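Local coordinates for protein putative hexose oxidase (Nonomuraea sp. ATCC 39727, PDB 5AWV) that probably oxidises a sugar of glycopeptide antibiotics such as teicoplanin, using a covalently bound FAD cofactor, at residues 118-123 / 197-202; 137-142 / 349-354; 174-179 / 418-423; 233-236 / 241-244; 249-254 / 321-326. All coordinates share one frame; numbering follows the deposited sequence.

Contact 1 of 5, residues 118-123 / 197-202; sequences PSMNAF and VATRER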
# COMPACT_ATOMS: atom_id res chain seq x y z
N PRO A 118 -5.56 3.54 -24.53
CA PRO A 118 -4.71 3.90 -25.71
C PRO A 118 -4.27 5.34 -25.78
O PRO A 118 -3.30 5.58 -26.42
CB PRO A 118 -5.56 3.49 -26.94
CG PRO A 118 -6.93 3.30 -26.41
CD PRO A 118 -6.92 3.19 -24.91
N SER A 119 -4.93 6.28 -25.13
CA SER A 119 -4.53 7.69 -25.34
C SER A 119 -3.35 8.06 -24.42
O SER A 119 -2.63 9.01 -24.68
CB SER A 119 -5.68 8.60 -25.09
OG SER A 119 -5.91 8.57 -23.69
N MET A 120 -3.13 7.27 -23.36
CA MET A 120 -1.88 7.36 -22.58
C MET A 120 -0.86 6.29 -22.93
O MET A 120 0.32 6.42 -22.54
CB MET A 120 -2.23 7.35 -21.09
CG MET A 120 -3.22 8.44 -20.74
SD MET A 120 -2.42 10.11 -20.75
CE MET A 120 -2.14 10.37 -19.02
N ASN A 121 -1.27 5.27 -23.73
CA ASN A 121 -0.46 4.08 -24.02
C ASN A 121 0.11 3.56 -22.66
O ASN A 121 1.31 3.30 -22.51
CB ASN A 121 0.65 4.34 -25.08
CG ASN A 121 1.31 3.11 -25.56
OD1 ASN A 121 2.52 3.08 -25.89
ND2 ASN A 121 0.55 2.09 -25.69
N ALA A 122 -0.81 3.34 -21.74
CA ALA A 122 -0.48 2.88 -20.37
C ALA A 122 -1.71 2.24 -19.79
O ALA A 122 -2.80 2.45 -20.26
CB ALA A 122 -0.08 4.08 -19.50
N PHE A 123 -1.51 1.50 -18.71
CA PHE A 123 -2.60 0.96 -17.90
C PHE A 123 -3.13 1.92 -16.91
O PHE A 123 -2.41 2.44 -16.08
CB PHE A 123 -2.12 -0.30 -17.20
CG PHE A 123 -1.91 -1.42 -18.10
CD1 PHE A 123 -2.95 -2.21 -18.49
CD2 PHE A 123 -0.67 -1.67 -18.61
CE1 PHE A 123 -2.74 -3.28 -19.32
CE2 PHE A 123 -0.49 -2.70 -19.43
CZ PHE A 123 -1.49 -3.53 -19.79
N VAL A 197 -3.86 16.37 -14.86
CA VAL A 197 -3.19 15.18 -15.29
C VAL A 197 -1.70 15.52 -15.46
O VAL A 197 -1.35 16.37 -16.27
CB VAL A 197 -3.80 14.60 -16.56
CG1 VAL A 197 -2.98 13.43 -17.07
CG2 VAL A 197 -5.21 14.14 -16.32
N ALA A 198 -0.83 14.86 -14.70
CA ALA A 198 0.64 15.10 -14.70
C ALA A 198 1.39 13.85 -15.08
O ALA A 198 1.05 12.74 -14.59
CB ALA A 198 1.04 15.60 -13.27
N THR A 199 2.32 13.92 -16.03
CA THR A 199 2.99 12.78 -16.52
C THR A 199 4.49 12.83 -16.26
O THR A 199 5.05 13.88 -15.98
CB THR A 199 2.85 12.55 -18.08
OG1 THR A 199 3.79 13.40 -18.78
CG2 THR A 199 1.43 12.81 -18.57
N ARG A 200 5.16 11.72 -16.53
CA ARG A 200 6.58 11.75 -16.44
C ARG A 200 7.36 12.32 -17.63
O ARG A 200 8.54 12.35 -17.55
CB ARG A 200 7.15 10.42 -16.06
CG ARG A 200 7.38 9.43 -17.07
CD ARG A 200 8.07 8.23 -16.36
NE ARG A 200 7.52 7.06 -16.99
CZ ARG A 200 7.39 5.85 -16.42
NH1 ARG A 200 6.93 4.91 -17.17
NH2 ARG A 200 7.83 5.58 -15.16
N GLU A 201 6.70 12.71 -18.71
CA GLU A 201 7.39 13.18 -19.92
C GLU A 201 8.19 14.42 -19.62
O GLU A 201 7.88 15.21 -18.69
CB GLU A 201 6.40 13.51 -21.04
CG GLU A 201 5.49 12.39 -21.47
CD GLU A 201 6.10 11.39 -22.42
OE1 GLU A 201 7.28 11.56 -22.78
OE2 GLU A 201 5.36 10.44 -22.80
N ARG A 202 9.23 14.59 -20.45
CA ARG A 202 9.90 15.87 -20.50
C ARG A 202 8.95 16.94 -21.09
O ARG A 202 8.11 16.66 -21.99
CB ARG A 202 11.23 15.77 -21.29
CG ARG A 202 12.40 15.56 -20.33
CD ARG A 202 13.55 14.74 -20.91
NE ARG A 202 14.86 15.11 -20.31
CZ ARG A 202 15.29 14.79 -19.07
NH1 ARG A 202 14.54 14.06 -18.23
NH2 ARG A 202 16.49 15.20 -18.67
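Met120 and Val197 meet tip to tip, and the contact across the two segments is entirely apolar. The methyl CE of Met120 lies 3.7 Å from CG1 of Val197, and the same CE comes within 4.3 Å of CG2 of Thr199, so one methyl group rests between two branched side chains that rise from the same side of strand 193-199. The length of the thioether chain gives the reach, and its bends at chi2 (-74°) and chi3 (-100°) steer CE toward the strand; such a chain suits a place where the nearest CA atoms, those of Met120 and Thr199, are 9.5 Å apart. Met120 also touches Trp228 and Ala181, on the two strands that lie between, while Val197 touches Trp228 as well.

Polar bonds stay within each segment or turn to other parts of the chain. OG1 of Thr199 accepts from N of Glu201 at 3.0 Å, an ST turn that bends the chain as the strand ends, and it has a further partner in Asp204. Asn121 and Ala122 together face Asp117, a G1 beta bulge in the hairpin that carries Met120; Asn121 adopts the left-handed backbone conformation there.

The methionine thus joins the turn before strand 122-125 to the edge strand 193-199 by dispersion and partial burial of CE. These forces set no direction and so tolerate small shifts of turn against strand, consistent with the small buried area.

Contact 2 of 5, residues 137-142 / 349-354; sequences KLYLGW and RWLAST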
# COMPACT_ATOMS: atom_id res chain seq x y z
N LYS A 137 -6.46 -9.10 -12.62
CA LYS A 137 -6.84 -8.57 -13.88
C LYS A 137 -5.70 -8.28 -14.84
O LYS A 137 -5.82 -8.49 -16.04
CB LYS A 137 -7.60 -7.28 -13.64
CG LYS A 137 -8.11 -6.55 -14.85
CD LYS A 137 -9.25 -7.19 -15.61
CE LYS A 137 -9.72 -6.28 -16.79
NZ LYS A 137 -10.69 -5.25 -16.31
N LEU A 138 -4.63 -7.72 -14.34
CA LEU A 138 -3.44 -7.49 -15.17
C LEU A 138 -2.90 -8.83 -15.72
O LEU A 138 -2.48 -8.89 -16.90
CB LEU A 138 -2.37 -6.74 -14.38
CG LEU A 138 -2.59 -5.25 -14.06
CD1 LEU A 138 -1.29 -4.61 -13.44
CD2 LEU A 138 -2.90 -4.41 -15.30
N TYR A 139 -2.90 -9.86 -14.90
CA TYR A 139 -2.44 -11.17 -15.31
C TYR A 139 -3.34 -11.86 -16.34
O TYR A 139 -2.84 -12.23 -17.45
CB TYR A 139 -2.33 -12.08 -14.12
CG TYR A 139 -1.68 -13.45 -14.38
CD1 TYR A 139 -0.55 -13.55 -15.16
CD2 TYR A 139 -2.28 -14.64 -13.96
CE1 TYR A 139 0.06 -14.76 -15.38
CE2 TYR A 139 -1.69 -15.89 -14.23
CZ TYR A 139 -0.48 -15.92 -14.89
OH TYR A 139 0.22 -17.11 -15.16
N LEU A 140 -4.64 -11.89 -16.04
CA LEU A 140 -5.63 -12.48 -17.00
C LEU A 140 -5.70 -11.77 -18.37
O LEU A 140 -5.64 -12.43 -19.45
CB LEU A 140 -6.99 -12.67 -16.33
CG LEU A 140 -6.99 -13.75 -15.24
CD1 LEU A 140 -8.41 -14.07 -14.81
CD2 LEU A 140 -6.33 -15.09 -15.63
N GLY A 141 -5.76 -10.45 -18.32
CA GLY A 141 -5.92 -9.64 -19.45
C GLY A 141 -4.74 -9.58 -20.35
O GLY A 141 -4.90 -9.67 -21.58
N TRP A 142 -3.54 -9.44 -19.77
CA TRP A 142 -2.33 -9.10 -20.56
C TRP A 142 -1.04 -9.86 -20.14
O TRP A 142 -0.00 -9.63 -20.72
CB TRP A 142 -2.07 -7.59 -20.47
CG TRP A 142 -3.23 -6.76 -20.92
CD1 TRP A 142 -3.50 -6.37 -22.21
CD2 TRP A 142 -4.30 -6.26 -20.13
NE1 TRP A 142 -4.66 -5.68 -22.24
CE2 TRP A 142 -5.16 -5.57 -20.98
CE3 TRP A 142 -4.60 -6.30 -18.76
CZ2 TRP A 142 -6.29 -4.97 -20.53
CZ3 TRP A 142 -5.68 -5.71 -18.32
CH2 TRP A 142 -6.56 -5.05 -19.19
N ARG A 349 2.66 -21.99 -9.36
CA ARG A 349 2.33 -21.15 -10.45
C ARG A 349 1.99 -19.74 -9.93
O ARG A 349 1.48 -19.59 -8.84
CB ARG A 349 1.12 -21.68 -11.21
CG ARG A 349 1.23 -23.10 -11.76
CD ARG A 349 -0.01 -23.35 -12.65
NE ARG A 349 -1.30 -23.17 -11.96
CZ ARG A 349 -1.90 -24.07 -11.19
NH1 ARG A 349 -1.34 -25.24 -10.92
NH2 ARG A 349 -3.03 -23.77 -10.59
N TRP A 350 2.21 -18.75 -10.76
CA TRP A 350 1.83 -17.40 -10.43
C TRP A 350 0.32 -17.31 -10.17
O TRP A 350 -0.50 -17.83 -10.96
CB TRP A 350 2.21 -16.50 -11.59
CG TRP A 350 1.98 -15.07 -11.32
CD1 TRP A 350 0.96 -14.24 -11.81
CD2 TRP A 350 2.78 -14.28 -10.50
NE1 TRP A 350 1.12 -12.95 -11.33
CE2 TRP A 350 2.20 -12.97 -10.47
CE3 TRP A 350 3.86 -14.57 -9.68
CZ2 TRP A 350 2.74 -11.94 -9.72
CZ3 TRP A 350 4.41 -13.52 -8.94
CH2 TRP A 350 3.84 -12.24 -8.95
N LEU A 351 -0.00 -16.68 -9.05
CA LEU A 351 -1.32 -16.49 -8.55
C LEU A 351 -2.14 -17.76 -8.48
O LEU A 351 -3.37 -17.73 -8.65
CB LEU A 351 -2.07 -15.42 -9.36
CG LEU A 351 -1.54 -13.98 -9.31
CD1 LEU A 351 -2.24 -13.16 -10.36
CD2 LEU A 351 -1.65 -13.38 -7.93
N ALA A 352 -1.50 -18.87 -8.20
CA ALA A 352 -2.26 -20.11 -8.01
C ALA A 352 -3.28 -20.06 -6.88
O ALA A 352 -4.27 -20.71 -7.01
CB ALA A 352 -1.37 -21.33 -7.84
N SER A 353 -3.10 -19.27 -5.84
CA SER A 353 -4.24 -18.98 -4.89
C SER A 353 -4.40 -17.48 -4.88
O SER A 353 -3.41 -16.77 -5.11
CB SER A 353 -3.95 -19.49 -3.49
OG SER A 353 -2.55 -19.40 -3.25
N THR A 354 -5.63 -16.98 -4.66
CA THR A 354 -5.86 -15.50 -4.71
C THR A 354 -5.39 -14.88 -3.40
O THR A 354 -5.66 -15.47 -2.34
CB THR A 354 -7.34 -15.06 -4.95
OG1 THR A 354 -7.98 -15.99 -5.82
CG2 THR A 354 -7.43 -13.65 -5.60
O HOH W 1 -0.18 -19.04 -13.30
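Tyr139 projects from helix 131-142 onto the turn at Trp350 and Leu351. Its CB lies 3.9 Å from CD1 of Leu351, and that methyl is also 3.9 Å from CD2 of Tyr139. CG, anti to the backbone N (chi1 -172°), swings the ring off the helix toward the turn, and from here Trp350 takes over. CD1 of Trp350 stands over the centre of the phenol, 3.5 Å above the plane, so all six ring carbons are about equally far from it. The rings form a T-shaped pair, planes 70° apart: Trp350 offers a flat edge to the phenol face, and Leu351 a methyl beside it. At the tip, OH of Tyr139 lies 2.7 Å from a water, which donates to O of Trp350, also at 2.7 Å. That carbonyl is reached as well by ND2 of Asn44 of a second subunit.

A type II turn from Arg349 to Ala352 sets both partners: Leu351 takes its third position with positive phi, and N of Ala352 closes it on O of Arg349 at 3.1 Å.

The chemistry implies division of labour: aromatic and aliphatic carbon buries the tyrosine's shaft, while its hydroxyl meets water and, weakly, O of Pro40 of the second subunit.

Contact 3 of 5, residues 174-179 / 418-423; sequences SVVDYL and PQRDAI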
# COMPACT_ATOMS: atom_id res chain seq x y z
N SER A 174 10.45 -0.62 -7.65
CA SER A 174 9.23 -0.16 -6.95
C SER A 174 8.12 0.03 -7.95
O SER A 174 8.39 0.27 -9.16
CB SER A 174 9.48 1.13 -6.23
OG SER A 174 8.31 1.68 -5.69
N VAL A 175 6.87 -0.11 -7.49
CA VAL A 175 5.75 0.27 -8.36
C VAL A 175 5.92 1.69 -8.94
O VAL A 175 5.42 1.97 -10.03
CB VAL A 175 4.36 0.14 -7.71
CG1 VAL A 175 4.21 -1.27 -7.23
CG2 VAL A 175 4.16 1.10 -6.58
N VAL A 176 6.59 2.60 -8.19
CA VAL A 176 6.75 3.97 -8.70
C VAL A 176 7.63 4.07 -9.90
O VAL A 176 7.56 5.08 -10.57
CB VAL A 176 7.13 5.04 -7.67
CG1 VAL A 176 6.06 5.09 -6.62
CG2 VAL A 176 8.51 4.83 -7.04
N ASP A 177 8.45 3.07 -10.17
CA ASP A 177 9.32 3.09 -11.32
C ASP A 177 8.51 2.80 -12.61
O ASP A 177 9.03 2.95 -13.74
CB ASP A 177 10.50 2.09 -11.08
CG ASP A 177 11.37 2.51 -9.84
OD1 ASP A 177 11.45 3.77 -9.62
OD2 ASP A 177 11.91 1.60 -9.11
N TYR A 178 7.23 2.43 -12.43
CA TYR A 178 6.26 2.26 -13.51
C TYR A 178 5.18 3.36 -13.54
O TYR A 178 4.25 3.27 -14.33
CB TYR A 178 5.62 0.86 -13.49
CG TYR A 178 6.71 -0.18 -13.56
CD1 TYR A 178 7.24 -0.59 -14.78
CD2 TYR A 178 7.36 -0.58 -12.41
CE1 TYR A 178 8.30 -1.45 -14.82
CE2 TYR A 178 8.44 -1.46 -12.46
CZ TYR A 178 8.95 -1.85 -13.65
OH TYR A 178 10.04 -2.72 -13.78
N LEU A 179 5.27 4.38 -12.70
CA LEU A 179 4.24 5.42 -12.63
C LEU A 179 4.43 6.42 -13.76
O LEU A 179 5.38 7.22 -13.77
CB LEU A 179 4.18 6.09 -11.30
CG LEU A 179 3.08 7.19 -11.20
CD1 LEU A 179 1.65 6.69 -11.30
CD2 LEU A 179 3.26 7.97 -9.96
N PRO A 418 13.98 8.31 -1.62
CA PRO A 418 15.43 8.64 -1.64
C PRO A 418 16.35 7.40 -1.43
O PRO A 418 17.52 7.49 -1.69
CB PRO A 418 15.58 9.60 -0.51
CG PRO A 418 14.53 9.16 0.48
CD PRO A 418 13.38 8.70 -0.32
N GLN A 419 15.81 6.31 -0.90
CA GLN A 419 16.62 5.15 -0.52
C GLN A 419 16.78 4.23 -1.69
O GLN A 419 15.91 3.41 -1.95
CB GLN A 419 16.00 4.39 0.68
CG GLN A 419 15.96 5.23 1.92
CD GLN A 419 14.64 6.00 2.12
OE1 GLN A 419 13.75 5.98 1.28
NE2 GLN A 419 14.48 6.59 3.28
N ARG A 420 17.88 4.41 -2.40
CA ARG A 420 18.15 3.71 -3.62
C ARG A 420 19.48 2.96 -3.56
O ARG A 420 20.07 2.59 -4.58
CB ARG A 420 18.07 4.67 -4.83
CG ARG A 420 16.68 5.18 -5.10
CD ARG A 420 15.71 4.09 -5.54
NE ARG A 420 14.44 4.66 -6.00
CZ ARG A 420 13.54 4.05 -6.77
NH1 ARG A 420 13.73 2.82 -7.19
NH2 ARG A 420 12.41 4.72 -7.13
N ASP A 421 19.91 2.64 -2.36
CA ASP A 421 20.99 1.64 -2.21
C ASP A 421 20.83 0.74 -1.01
O ASP A 421 21.80 0.13 -0.58
CB ASP A 421 22.40 2.25 -2.26
CG ASP A 421 22.81 2.85 -1.00
OD1 ASP A 421 21.95 3.22 -0.18
OD2 ASP A 421 24.02 2.93 -0.78
N ALA A 422 19.59 0.60 -0.52
CA ALA A 422 19.29 -0.28 0.58
C ALA A 422 19.26 -1.74 0.14
O ALA A 422 19.09 -2.06 -1.04
CB ALA A 422 17.95 0.13 1.21
N ILE A 423 19.47 -2.62 1.11
CA ILE A 423 19.44 -4.08 0.89
C ILE A 423 18.25 -4.73 1.63
O ILE A 423 17.80 -5.81 1.23
CB ILE A 423 20.78 -4.72 1.35
CG1 ILE A 423 21.04 -4.58 2.89
CG2 ILE A 423 21.92 -4.10 0.61
CD1 ILE A 423 22.28 -5.37 3.42
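OD2 of Asp177 is gripped by two donors: NH1 of Arg420 at 2.9 Å, and the backbone N of Ser174 at 3.0 Å. The arginine bond is nearly straight, 170° at the hydrogen, and runs in the plane of the guanidinium to the syn lone pair of OD2. The Ser174 bond instead comes from above the carboxylate plane, which lets both donors share one oxygen. OD1 of Asp177 completes the pair through its own syn lone pair, 2.8 Å from NH2 of Arg420; this bond is more bent, at 139°, and tilted from the guanidinium plane. Together they make an end-on, two-nitrogen salt bridge whose two planes are 31° apart, so it is slightly twisted rather than flat.

Arginine suits the place because its long chain, bent at chi2 and then extended, carries a planar cation with several N-H groups into a buried region. NH1 and NH2 each have a second acceptor: O of Val407 and OG1 of Thr415. Methyl CG2 of Val176 lies 3.9 Å from NH2 of Arg420, flanking the cation.

Ser174, just before the 3-10 segment 175-178, braces its start. OG of Ser174 accepts from N of Val176 at 3.2 Å, an ST turn, and also bonds to O of Gly164.

In this largely buried pair, the cation of Arg420 is met by the carboxylate and by neighbouring dipoles. The aspartate would therefore probably stay ionised, pinning the loop before strand 424-432 to the turn leading into strand 179-187, where the side chain of Val176 is about 9 Å from the bound FAD.

Contact 4 of 5, residues 233-236 / 241-244; sequences EDVG and RLLP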
# COMPACT_ATOMS: atom_id res chain seq x y z
N GLU A 233 10.65 2.25 -20.96
CA GLU A 233 11.19 2.03 -22.30
C GLU A 233 10.15 2.18 -23.38
O GLU A 233 8.95 2.02 -23.13
CB GLU A 233 11.82 0.63 -22.42
CG GLU A 233 13.01 0.38 -21.53
CD GLU A 233 12.67 0.07 -20.05
OE1 GLU A 233 13.55 0.33 -19.21
OE2 GLU A 233 11.58 -0.44 -19.72
N ASP A 234 10.64 2.46 -24.62
CA ASP A 234 9.85 2.40 -25.86
C ASP A 234 9.71 0.94 -26.23
O ASP A 234 10.68 0.30 -26.58
CB ASP A 234 10.54 3.11 -27.05
CG ASP A 234 10.54 4.62 -26.92
OD1 ASP A 234 9.64 5.17 -26.27
OD2 ASP A 234 11.46 5.28 -27.49
N VAL A 235 8.50 0.43 -26.16
CA VAL A 235 8.21 -0.97 -26.45
C VAL A 235 7.03 -1.07 -27.38
O VAL A 235 6.40 -2.15 -27.49
CB VAL A 235 7.87 -1.75 -25.14
CG1 VAL A 235 9.12 -1.87 -24.26
CG2 VAL A 235 6.69 -1.14 -24.40
N GLY A 236 6.69 0.04 -28.02
CA GLY A 236 5.50 0.10 -28.85
C GLY A 236 4.23 0.29 -28.07
O GLY A 236 4.19 0.89 -26.98
N ARG A 241 3.50 -5.75 -23.43
CA ARG A 241 4.89 -5.31 -23.16
C ARG A 241 4.98 -4.07 -22.24
O ARG A 241 6.05 -3.61 -21.89
CB ARG A 241 5.64 -5.08 -24.52
CG ARG A 241 6.05 -6.41 -25.15
CD ARG A 241 6.44 -6.38 -26.62
NE ARG A 241 7.47 -5.43 -27.06
CZ ARG A 241 8.75 -5.38 -26.65
NH1 ARG A 241 9.21 -6.18 -25.70
NH2 ARG A 241 9.56 -4.45 -27.17
N LEU A 242 3.84 -3.51 -21.85
CA LEU A 242 3.86 -2.21 -21.21
C LEU A 242 4.03 -2.31 -19.70
O LEU A 242 4.28 -1.29 -19.09
CB LEU A 242 2.59 -1.38 -21.50
CG LEU A 242 2.58 -0.86 -22.94
CD1 LEU A 242 1.19 -0.33 -23.20
CD2 LEU A 242 3.68 0.18 -23.11
N LEU A 243 3.97 -3.52 -19.13
CA LEU A 243 4.33 -3.74 -17.69
C LEU A 243 5.12 -5.02 -17.57
O LEU A 243 5.11 -5.82 -18.51
CB LEU A 243 3.08 -3.83 -16.80
CG LEU A 243 2.50 -2.46 -16.50
CD1 LEU A 243 1.16 -2.60 -15.85
CD2 LEU A 243 3.40 -1.50 -15.72
N PRO A 244 5.81 -5.23 -16.44
CA PRO A 244 6.61 -6.47 -16.24
C PRO A 244 5.79 -7.75 -16.38
O PRO A 244 4.62 -7.78 -16.03
CB PRO A 244 7.07 -6.35 -14.81
CG PRO A 244 7.15 -4.87 -14.59
CD PRO A 244 6.01 -4.27 -15.33
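Val235 is wedged between Arg241 and Leu242. The tight part of the contact is aliphatic: CG2 of Val235 lies 3.5 Å from CD2 of Leu242 and 3.6 Å from the carbonyl O of Arg241. With CG1 of Val235 anti to the carbonyl carbon (chi1 -68°), CG2 is left between the backbone N and the carbonyl carbon, directed at the leucine, while CG1 leans toward the arginine. CD2 of Leu242 continues past it to within 4.0 Å of O of Gly236. Leucine fits here because it is buried and also packs on Phe123 of strand 122-125 and on Asn121 of the turn before it.

The looser part belongs to Arg241. Its chain bends at chi3 (53°), folding the guanidinium back so that one face lies over Val235, with CB of Val235 3.7 Å above the guanidinium plane of Arg241 and toward the rim. The flat cation suits this place because it covers apolar carbon with its face and keeps its N-H groups for its edges. NH1 of Arg241 has a long, weak ion pair with Glu233 of a third subunit. Gly236, with positive phi, turns the chain just after the valine.

The whole is a compact, irregular loop closed on itself within a few residues. It belongs to the connection from strand 223-229, whose Val224 binds FAD, to strand 249-257 of the large antiparallel sheet.

Contact 5 of 5, residues 249-254 / 321-326; sequences TLLTST and DARRLL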
# COMPACT_ATOMS: atom_id res chain seq x y z
N THR A 249 6.24 -19.45 -12.95
CA THR A 249 6.33 -20.23 -11.73
C THR A 249 7.44 -19.74 -10.82
O THR A 249 8.38 -19.11 -11.29
CB THR A 249 6.59 -21.72 -12.01
OG1 THR A 249 7.82 -21.83 -12.64
CG2 THR A 249 5.57 -22.34 -12.95
N LEU A 250 7.22 -19.99 -9.53
CA LEU A 250 8.15 -19.68 -8.47
C LEU A 250 8.58 -20.97 -7.78
O LEU A 250 7.74 -21.89 -7.59
CB LEU A 250 7.47 -18.78 -7.44
CG LEU A 250 7.04 -17.41 -8.00
CD1 LEU A 250 6.03 -16.78 -7.04
CD2 LEU A 250 8.21 -16.45 -8.19
N LEU A 251 9.85 -21.05 -7.45
CA LEU A 251 10.28 -22.02 -6.46
C LEU A 251 10.24 -21.40 -5.07
O LEU A 251 10.79 -20.31 -4.82
CB LEU A 251 11.69 -22.50 -6.87
CG LEU A 251 12.26 -23.85 -6.52
CD1 LEU A 251 11.31 -24.99 -6.92
CD2 LEU A 251 13.62 -24.00 -7.24
N THR A 252 9.57 -22.05 -4.16
CA THR A 252 9.35 -21.55 -2.82
C THR A 252 9.80 -22.52 -1.71
O THR A 252 9.74 -23.74 -1.87
CB THR A 252 7.88 -21.19 -2.60
OG1 THR A 252 7.08 -22.39 -2.66
CG2 THR A 252 7.37 -20.18 -3.71
N SER A 253 10.25 -21.97 -0.60
CA SER A 253 10.52 -22.72 0.57
C SER A 253 10.41 -21.84 1.77
O SER A 253 10.70 -20.65 1.67
CB SER A 253 11.99 -23.23 0.44
OG SER A 253 12.41 -23.95 1.59
N THR A 254 10.02 -22.37 2.92
CA THR A 254 10.13 -21.62 4.20
C THR A 254 11.02 -22.41 5.14
O THR A 254 10.72 -23.56 5.43
CB THR A 254 8.72 -21.42 4.77
OG1 THR A 254 7.93 -20.67 3.82
CG2 THR A 254 8.71 -20.77 6.14
N ASP A 321 19.07 -22.25 -13.32
CA ASP A 321 19.82 -22.08 -12.04
C ASP A 321 18.95 -21.82 -10.76
O ASP A 321 19.48 -21.68 -9.66
CB ASP A 321 20.93 -21.02 -12.17
CG ASP A 321 20.40 -19.62 -12.34
OD1 ASP A 321 19.20 -19.54 -12.69
OD2 ASP A 321 21.16 -18.61 -12.15
N ALA A 322 17.63 -21.74 -10.91
CA ALA A 322 16.81 -21.24 -9.82
C ALA A 322 16.98 -22.10 -8.58
O ALA A 322 17.05 -21.58 -7.45
CB ALA A 322 15.33 -21.23 -10.23
N ARG A 323 16.95 -23.42 -8.76
CA ARG A 323 17.12 -24.32 -7.58
C ARG A 323 18.48 -24.11 -6.90
O ARG A 323 18.58 -24.03 -5.67
CB ARG A 323 16.93 -25.79 -7.94
CG ARG A 323 17.18 -26.74 -6.77
CD ARG A 323 16.19 -26.52 -5.64
NE ARG A 323 16.55 -27.30 -4.45
CZ ARG A 323 16.24 -28.58 -4.23
NH1 ARG A 323 15.41 -29.25 -5.03
NH2 ARG A 323 16.71 -29.17 -3.14
N ARG A 324 19.51 -23.93 -7.71
CA ARG A 324 20.84 -23.61 -7.13
C ARG A 324 20.83 -22.33 -6.38
O ARG A 324 21.47 -22.22 -5.35
CB ARG A 324 21.91 -23.42 -8.18
CG ARG A 324 22.77 -24.57 -8.42
CD ARG A 324 23.89 -24.18 -9.36
NE ARG A 324 23.41 -24.22 -10.74
CZ ARG A 324 23.73 -23.32 -11.67
NH1 ARG A 324 24.44 -22.23 -11.40
NH2 ARG A 324 23.26 -23.49 -12.88
N LEU A 325 20.18 -21.30 -6.93
CA LEU A 325 20.21 -20.04 -6.22
C LEU A 325 19.53 -20.12 -4.89
O LEU A 325 19.97 -19.50 -3.90
CB LEU A 325 19.54 -18.95 -7.05
CG LEU A 325 20.18 -18.58 -8.37
CD1 LEU A 325 19.32 -17.45 -9.04
CD2 LEU A 325 21.67 -18.22 -8.30
N LEU A 326 18.42 -20.85 -4.89
CA LEU A 326 17.58 -21.03 -3.70
C LEU A 326 18.38 -21.75 -2.61
O LEU A 326 18.44 -21.32 -1.43
CB LEU A 326 16.39 -21.83 -4.11
CG LEU A 326 15.26 -22.09 -3.13
CD1 LEU A 326 14.92 -23.52 -2.85
CD2 LEU A 326 15.11 -21.29 -1.92
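Ala322, at the start of helix 322-334, faces strand 249-257 and touches Leu251, whose CD2 stands 4.4 Å from its CB. A small residue suits this first turn because it lets the leucine reach the helix backbone. Next comes Arg323, where the approach is nearest: the same CD2 of Leu251 is 3.5 Å from CA of Arg323, 3.8 Å from its CB and 3.9 Å from its CD. The arginine therefore presents aliphatic carbon here, while its NE makes a salt bridge with Asp327 one turn on. Leu251 reaches so deep because its CG is roughly anti to the backbone N, at chi1 -153°.

A turn after Ala322, Leu326 faces the sheet again, held by its N bonding to O of Ala322 at 3.0 Å. Its CD2 comes to 4.4 Å from CB of Ser253, and it also packs on Ile313 and Pro345.

The axes of strand 249-254 and helix 322-326 run nearly parallel, 25° apart, and approach to 9.4 Å. Helix 322-334 links strands 309-316 and 340-349, which run parallel to one another with the antiparallel strand 249-257 between them: a split beta-alpha-beta crossover, its helix packed against the large antiparallel sheet.

Contact 3 is the buried, charged one, close to the flavin; contact 1 lies at the surface and is apolar and sparse. Contact 5 is also buried but joins helix to sheet by aliphatic carbon, away from the annotated sites, whereas contacts 2 and 4 are partly buried and have neighbouring subunits at their margins. Contacts 1, 2 and 4 converge on Phe123, which meets Trp142 and Leu138 on one hand and Leu242 and Leu243 on the other. Tyr178 packs on Pro244, linking contacts 3 and 4, and Arg200 runs from contact 1 to O of Asp177. Contacts 2 and 5 adjoin through Trp350 and Leu250, where the large sheet approaches helix 131-142.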